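Local coordinates for protein reducing-end xylose-releasing exo-oligoxylanase Rex8A (Paenibacillus barcinonensis, PDB 6SUD) that hydrolyses xylooligosaccharides from their reducing ends, releasing xylose, and so takes part in the breakdown of plant xylan, at residues D128-F133 with D174-P179; I184-E189 with P195-P200. The protein carries 1 engineered substitution. All coordinates share one frame; numbering follows the deposited sequence.

Contact 1. Residues D128-F133 with D174-P179; sequences DGEEFF and DPMWEP. With XYP (beta-D-xylopyranose), chain K.
Glu130 and Met176 meet at about a right angle, the thioether methyl of the methionine lying over a face of the carboxylate. The evidence is in the near-equal spacing: Met176 CE is 3.6 Å from Glu130 CD, 3.7 Å from OE2 and 3.9 Å from OE1, which leaves it almost straight above the carboxylate plane. Two torsions make this fit: the glutamate chain is bent at chi2 (69°), while the methionine runs out fully extended (chi2 178°). No hydrogen bond links the segments, so the touch is van der Waals, and the buried Glu130 OE2 is satisfied by the backbone N of Phe110.

One residue along, Glu131 OE1 approaches the six-membered part of the Trp177 indole obliquely, 4.0 Å from CZ2. The carboxylate and ring planes stand 78° apart, and the polar partner of this oxygen is the hydroxyl of Tyr203.

Asp128, whose CB points away from 174-179, serves the sugar. Its OD2 accepts a hydrogen bond from O3 of one of the two bound xyloses at 2.6 Å, and OD1 lies 3.5 Å from C4 of that xylose. Arg268, Glu70 and Asp265, the last two the inferred proton donor and acceptor, also hydrogen-bond to this xylose. The first turn of helix 127-144 thus supplies a xylose ligand as well as this packing.

Behind these contacts, Ile160 of helix 153-170 touches Glu130, and Cys164 and Leu165 of the same helix touch Trp177. Helix 127-144 thus lies beside helix 153-170 and the short, weakly bonded strand about 177-178, with Ile184 of the partner strand 183-184 touching both Glu131 and Trp177.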
loop_
_atom_site.group_PDB
_atom_site.type_symbol
_atom_site.label_atom_id
_atom_site.label_comp_id
_atom_site.label_asym_id
_atom_site.label_seq_id
_atom_site.Cartn_x
_atom_site.Cartn_y
_atom_site.Cartn_z
ATOM N N ASP A 128 3.068 -7.687 -1.829
ATOM C CA ASP A 128 2.683 -6.347 -1.303
ATOM C C ASP A 128 2.317 -6.479 0.180
ATOM O O ASP A 128 2.366 -5.455 0.921
ATOM C CB ASP A 128 1.556 -5.676 -2.090
ATOM C CG ASP A 128 0.261 -6.460 -2.187
ATOM O OD1 ASP A 128 0.304 -7.724 -2.129
ATOM O OD2 ASP A 128 -0.794 -5.795 -2.346
ATOM N N GLY A 129 1.939 -7.680 0.608
ATOM C CA GLY A 129 1.722 -7.970 2.037
ATOM C C GLY A 129 3.032 -7.884 2.800
ATOM O O GLY A 129 3.158 -7.033 3.701
ATOM N N GLU A 130 3.997 -8.719 2.420
ATOM C CA GLU A 130 5.333 -8.813 3.069
ATOM C C GLU A 130 5.981 -7.425 3.192
ATOM O O GLU A 130 6.450 -7.082 4.282
ATOM C CB GLU A 130 6.237 -9.790 2.302
ATOM C CG GLU A 130 6.064 -11.256 2.703
ATOM C CD GLU A 130 4.754 -11.943 2.341
ATOM O OE1 GLU A 130 3.868 -11.287 1.782
ATOM O OE2 GLU A 130 4.630 -13.144 2.581
ATOM N N GLU A 131 5.998 -6.621 2.138
ATOM C CA GLU A 131 6.723 -5.323 2.189
ATOM C C GLU A 131 6.013 -4.335 3.128
ATOM O O GLU A 131 6.703 -3.579 3.806
ATOM C CB GLU A 131 6.926 -4.766 0.787
ATOM C CG GLU A 131 5.644 -4.434 0.076
ATOM C CD GLU A 131 5.896 -4.008 -1.349
ATOM O OE1 GLU A 131 7.056 -3.681 -1.661
ATOM O OE2 GLU A 131 4.942 -4.050 -2.142
ATOM N N PHE A 132 4.682 -4.356 3.236
ATOM C CA PHE A 132 3.989 -3.498 4.235
ATOM C C PHE A 132 4.201 -4.034 5.647
ATOM O O PHE A 132 4.337 -3.209 6.556
ATOM C CB PHE A 132 2.490 -3.365 3.979
ATOM C CG PHE A 132 2.109 -2.147 3.180
ATOM C CD1 PHE A 132 2.246 -2.143 1.803
ATOM C CD2 PHE A 132 1.542 -1.032 3.788
ATOM C CE1 PHE A 132 1.884 -1.033 1.054
ATOM C CE2 PHE A 132 1.165 0.072 3.035
ATOM C CZ PHE A 132 1.331 0.064 1.664
ATOM N N PHE A 133 4.152 -5.351 5.850
ATOM C CA PHE A 133 4.389 -5.935 7.193
ATOM C C PHE A 133 5.743 -5.420 7.679
ATOM O O PHE A 133 5.846 -4.855 8.778
ATOM C CB PHE A 133 4.385 -7.465 7.170
ATOM C CG PHE A 133 3.050 -8.170 7.205
ATOM C CD1 PHE A 133 2.088 -7.864 8.152
ATOM C CD2 PHE A 133 2.801 -9.232 6.350
ATOM C CE1 PHE A 133 0.899 -8.573 8.200
ATOM C CE2 PHE A 133 1.600 -9.940 6.394
ATOM C CZ PHE A 133 0.658 -9.609 7.335
ATOM N N ASP A 174 11.419 -19.533 -3.757
ATOM C CA ASP A 174 11.839 -18.460 -4.689
ATOM C C ASP A 174 11.756 -17.124 -3.973
ATOM O O ASP A 174 10.831 -16.904 -3.196
ATOM C CB ASP A 174 10.951 -18.406 -5.935
ATOM C CG ASP A 174 10.972 -19.677 -6.765
ATOM O OD1 ASP A 174 11.978 -19.895 -7.478
ATOM O OD2 ASP A 174 9.994 -20.447 -6.672
ATOM N N PRO A 175 12.689 -16.186 -4.250
ATOM C CA PRO A 175 12.624 -14.853 -3.659
ATOM C C PRO A 175 11.479 -14.037 -4.273
ATOM O O PRO A 175 10.947 -14.411 -5.318
ATOM C CB PRO A 175 13.988 -14.241 -3.988
ATOM C CG PRO A 175 14.412 -14.945 -5.264
ATOM C CD PRO A 175 13.840 -16.344 -5.160
ATOM N N MET A 176 11.110 -12.948 -3.605
ATOM C CA MET A 176 10.009 -12.062 -4.060
ATOM C C MET A 176 10.554 -10.940 -4.937
ATOM O O MET A 176 9.748 -10.298 -5.641
ATOM C CB MET A 176 9.256 -11.486 -2.864
ATOM C CG MET A 176 8.235 -12.457 -2.354
ATOM S SD MET A 176 7.402 -11.811 -0.910
ATOM C CE MET A 176 6.203 -13.128 -0.713
ATOM N N TRP A 177 11.872 -10.742 -4.936
ATOM C CA TRP A 177 12.551 -9.800 -5.860
ATOM C C TRP A 177 13.338 -10.606 -6.896
ATOM O O TRP A 177 13.936 -11.626 -6.508
ATOM C CB TRP A 177 13.444 -8.822 -5.084
ATOM C CG TRP A 177 12.711 -7.605 -4.614
ATOM C CD1 TRP A 177 12.765 -6.353 -5.159
ATOM C CD2 TRP A 177 11.785 -7.526 -3.514
ATOM N NE1 TRP A 177 11.935 -5.505 -4.473
ATOM C CE2 TRP A 177 11.332 -6.192 -3.455
ATOM C CE3 TRP A 177 11.308 -8.440 -2.565
ATOM C CZ2 TRP A 177 10.406 -5.765 -2.502
ATOM C CZ3 TRP A 177 10.403 -8.012 -1.619
ATOM C CH2 TRP A 177 9.958 -6.691 -1.594
ATOM N N GLU A 178 13.288 -10.191 -8.164
ATOM C CA GLU A 178 14.152 -10.775 -9.228
ATOM C C GLU A 178 15.553 -10.203 -9.032
ATOM O O GLU A 178 15.733 -8.991 -9.115
ATOM C CB GLU A 178 13.578 -10.494 -10.617
ATOM C CG GLU A 178 14.501 -10.895 -11.764
ATOM C CD GLU A 178 15.138 -12.276 -11.673
ATOM O OE1 GLU A 178 14.395 -13.265 -11.467
ATOM O OE2 GLU A 178 16.391 -12.362 -11.812
ATOM N N PRO A 179 16.578 -11.035 -8.726
ATOM C CA PRO A 179 17.915 -10.514 -8.448
ATOM C C PRO A 179 18.534 -9.772 -9.641
ATOM O O PRO A 179 19.275 -8.852 -9.404
ATOM C CB PRO A 179 18.734 -11.772 -8.101
ATOM C CG PRO A 179 17.694 -12.784 -7.689
ATOM C CD PRO A 179 16.515 -12.499 -8.596
HETATM O O1 XYP K . -6.660 -9.621 -4.396
HETATM C C1 XYP K . -5.290 -9.471 -3.962
HETATM C C2 XYP K . -4.699 -8.088 -4.250
HETATM C C3 XYP K . -3.220 -8.017 -3.889
HETATM C C4 XYP K . -2.933 -8.970 -2.735
HETATM C C5 XYP K . -4.177 -9.085 -1.861
HETATM O O2 XYP K . -4.903 -7.703 -5.614
HETATM O O3 XYP K . -2.912 -6.647 -3.581
HETATM O O4 XYP K . -2.595 -10.256 -3.262
HETATM O O5 XYP K . -5.267 -9.694 -2.552
#

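Contact 2. Residues I184-E189 with P195-P200; sequences IKFIPE and PSYHLP. With XYP (beta-D-xylopyranose), chain K.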
loop_
_atom_site.group_PDB
_atom_site.type_symbol
_atom_site.label_atom_id
_atom_site.label_comp_id
_atom_site.label_asym_id
_atom_site.label_seq_id
_atom_site.Cartn_x
_atom_site.Cartn_y
_atom_site.Cartn_z
ATOM N N ILE A 184 10.433 -6.103 -7.659
ATOM C CA ILE A 184 9.460 -6.976 -6.944
ATOM C C ILE A 184 8.609 -7.721 -7.982
ATOM O O ILE A 184 8.291 -7.148 -9.042
ATOM C CB ILE A 184 8.615 -6.165 -5.942
ATOM C CG1 ILE A 184 7.871 -7.089 -4.983
ATOM C CG2 ILE A 184 7.700 -5.180 -6.659
ATOM C CD1 ILE A 184 7.168 -6.374 -3.851
ATOM N N LYS A 185 8.310 -8.988 -7.709
ATOM C CA LYS A 185 7.508 -9.857 -8.604
ATOM C C LYS A 185 6.043 -9.849 -8.178
ATOM O O LYS A 185 5.764 -9.518 -7.036
ATOM C CB LYS A 185 8.009 -11.298 -8.547
ATOM C CG LYS A 185 9.427 -11.487 -9.029
ATOM C CD LYS A 185 9.817 -12.945 -9.004
ATOM C CE LYS A 185 11.102 -13.208 -8.255
ATOM N NZ LYS A 185 11.278 -14.652 -7.994
ATOM N N PHE A 186 5.164 -10.317 -9.049
ATOM C CA PHE A 186 3.723 -10.484 -8.734
ATOM C C PHE A 186 3.557 -11.614 -7.701
ATOM O O PHE A 186 2.936 -11.400 -6.654
ATOM C CB PHE A 186 2.919 -10.721 -10.011
ATOM C CG PHE A 186 1.570 -11.324 -9.744
ATOM C CD1 PHE A 186 0.652 -10.654 -8.951
ATOM C CD2 PHE A 186 1.242 -12.574 -10.238
ATOM C CE1 PHE A 186 -0.588 -11.209 -8.689
ATOM C CE2 PHE A 186 -0.001 -13.127 -9.980
ATOM C CZ PHE A 186 -0.906 -12.452 -9.194
ATOM N N ILE A 187 4.120 -12.786 -7.984
ATOM C CA ILE A 187 4.298 -13.898 -6.998
ATOM C C ILE A 187 5.704 -14.461 -7.197
ATOM O O ILE A 187 6.309 -14.224 -8.225
ATOM C CB ILE A 187 3.203 -14.980 -7.117
ATOM C CG1 ILE A 187 3.187 -15.671 -8.483
ATOM C CG2 ILE A 187 1.846 -14.394 -6.744
ATOM C CD1 ILE A 187 2.219 -16.842 -8.575
ATOM N N PRO A 188 6.276 -15.180 -6.208
ATOM C CA PRO A 188 7.667 -15.642 -6.312
ATOM C C PRO A 188 8.000 -16.456 -7.577
ATOM O O PRO A 188 9.137 -16.386 -8.043
ATOM C CB PRO A 188 7.832 -16.502 -5.048
ATOM C CG PRO A 188 6.837 -15.923 -4.063
ATOM C CD PRO A 188 5.657 -15.508 -4.913
ATOM N N GLU A 189 7.033 -17.219 -8.103
ATOM C CA GLU A 189 7.262 -18.220 -9.177
ATOM C C GLU A 189 7.222 -17.582 -10.575
ATOM O O GLU A 189 7.790 -18.204 -11.493
ATOM C CB GLU A 189 6.235 -19.353 -9.099
ATOM C CG GLU A 189 6.368 -20.216 -7.860
ATOM C CD GLU A 189 5.549 -19.793 -6.652
ATOM O OE1 GLU A 189 4.910 -18.704 -6.698
ATOM O OE2 GLU A 189 5.553 -20.553 -5.652
ATOM N N PRO A 195 2.770 -3.122 -11.000
ATOM C CA PRO A 195 3.298 -1.792 -10.669
ATOM C C PRO A 195 2.865 -1.209 -9.314
ATOM O O PRO A 195 3.606 -0.492 -8.723
ATOM C CB PRO A 195 2.763 -0.915 -11.810
ATOM C CG PRO A 195 2.609 -1.869 -12.970
ATOM C CD PRO A 195 2.186 -3.187 -12.347
ATOM N N SER A 196 1.686 -1.555 -8.823
ATOM C CA SER A 196 1.163 -1.060 -7.521
ATOM C C SER A 196 1.971 -1.650 -6.351
ATOM O O SER A 196 1.869 -1.127 -5.231
ATOM C CB SER A 196 -0.301 -1.370 -7.406
ATOM O OG SER A 196 -0.465 -2.748 -7.131
ATOM N N TYR A 197 2.734 -2.714 -6.585
ATOM C CA TYR A 197 3.577 -3.357 -5.540
ATOM C C TYR A 197 4.894 -2.595 -5.334
ATOM O O TYR A 197 5.598 -2.917 -4.355
ATOM C CB TYR A 197 3.904 -4.799 -5.932
ATOM C CG TYR A 197 2.784 -5.808 -5.854
ATOM C CD1 TYR A 197 1.454 -5.455 -5.706
ATOM C CD2 TYR A 197 3.072 -7.154 -5.971
ATOM C CE1 TYR A 197 0.452 -6.413 -5.654
ATOM C CE2 TYR A 197 2.088 -8.128 -5.924
ATOM C CZ TYR A 197 0.763 -7.758 -5.769
ATOM O OH TYR A 197 -0.214 -8.723 -5.710
ATOM N N HIS A 198 5.247 -1.662 -6.222
ATOM C CA HIS A 198 6.558 -0.960 -6.214
ATOM C C HIS A 198 6.521 0.227 -5.256
ATOM O O HIS A 198 5.836 1.216 -5.539
ATOM C CB HIS A 198 6.984 -0.533 -7.624
ATOM C CG HIS A 198 7.304 -1.703 -8.480
ATOM N ND1 HIS A 198 8.604 -2.032 -8.850
ATOM C CD2 HIS A 198 6.504 -2.689 -8.953
ATOM C CE1 HIS A 198 8.559 -3.139 -9.567
ATOM N NE2 HIS A 198 7.275 -3.544 -9.659
ATOM N N LEU A 199 7.291 0.117 -4.180
ATOM C CA LEU A 199 7.304 1.101 -3.075
ATOM C C LEU A 199 8.735 1.566 -2.875
ATOM O O LEU A 199 9.350 1.255 -1.854
ATOM C CB LEU A 199 6.769 0.450 -1.799
ATOM C CG LEU A 199 5.406 -0.225 -1.882
ATOM C CD1 LEU A 199 5.114 -0.892 -0.563
ATOM C CD2 LEU A 199 4.294 0.750 -2.217
ATOM N N PRO A 200 9.299 2.330 -3.829
ATOM C CA PRO A 200 10.693 2.771 -3.744
ATOM C C PRO A 200 11.019 3.462 -2.414
ATOM O O PRO A 200 12.112 3.304 -1.918
ATOM C CB PRO A 200 10.845 3.709 -4.956
ATOM C CG PRO A 200 9.415 4.030 -5.350
ATOM C CD PRO A 200 8.673 2.746 -5.085
HETATM O O1 XYP K . -6.660 -9.621 -4.396
HETATM C C1 XYP K . -5.290 -9.471 -3.962
HETATM C C2 XYP K . -4.699 -8.088 -4.250
HETATM C C3 XYP K . -3.220 -8.017 -3.889
HETATM C C4 XYP K . -2.933 -8.970 -2.735
HETATM C C5 XYP K . -4.177 -9.085 -1.861
HETATM O O2 XYP K . -4.903 -7.703 -5.614
HETATM O O3 XYP K . -2.912 -6.647 -3.581
HETATM O O4 XYP K . -2.595 -10.256 -3.262
HETATM O O5 XYP K . -5.267 -9.694 -2.552
HETATM O O HOH W 1 0.471 -11.224 -5.328
#
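Ile184 lays its CG2 methyl over one face of the His198 imidazole, a CH-pi contact with the methyl 3.5 Å from the ring centroid and 15° off the normal. Its place is a loop of the (alpha/alpha)6 barrel of glycoside hydrolase family 8, between strand 183-184 and helix 200-209. The histidine ring is fixed by its polar ends, NE2 bonding Ser193 and ND1 bonding Ser225, while the Ser193 hydroxyl also hydrogen-bonds to Ile184 O. The other arm of the isoleucine, with CG1 anti to the backbone N (chi1 -166°), carries CD1 to 3.8 Å from Tyr197 O.

Tyr197 closes the 3-10 turn 195-197, where His198 N bonds Pro195 O, and its ring reaches across toward 184-189. Two backbone carbonyls approach its edge in the ring plane: Lys185 O lies 3.7 Å from CD2 and Phe186 O 3.5 Å from CE2. Lys185 O is buried without a hydrogen-bonding partner; the weakly positive ring edge may offer slight electrostatic compensation. The Phe186 ring adds apolar contact, its CD1 being 4.2 Å from Tyr197 CE2. The lysine amine turns the other way, bonding Pro188 O on a lone pair in the carbonyl plane, and Pro175 O as well.

The tyrosine belongs to the xylose pocket and also touches Asp128 and Arg268, with its OH 3.6 Å from sugar C3. At this same hydroxyl a water bridges back to 184-189: it sits 2.6 Å from Tyr197 OH and donates to Phe186 O at 2.8 Å.

The two contacts come in series along the chain, contact 1 closing before contact 2 opens, yet their centres are about 7 Å apart and lie on the same side of the chain's centre. The small antiparallel pair 177-178 and 183-184 joins them: 174-179 contains one strand and 184-189 begins at the end of the other. The backbone of Lys185 ties into contact 1, its N lying 2.8 Å from Met176 O, a probable hydrogen bond. Both contacts reach the same bound xylose, so the start of helix 127-144 and the turn before helix 200-209 form neighbouring parts of one sugar pocket.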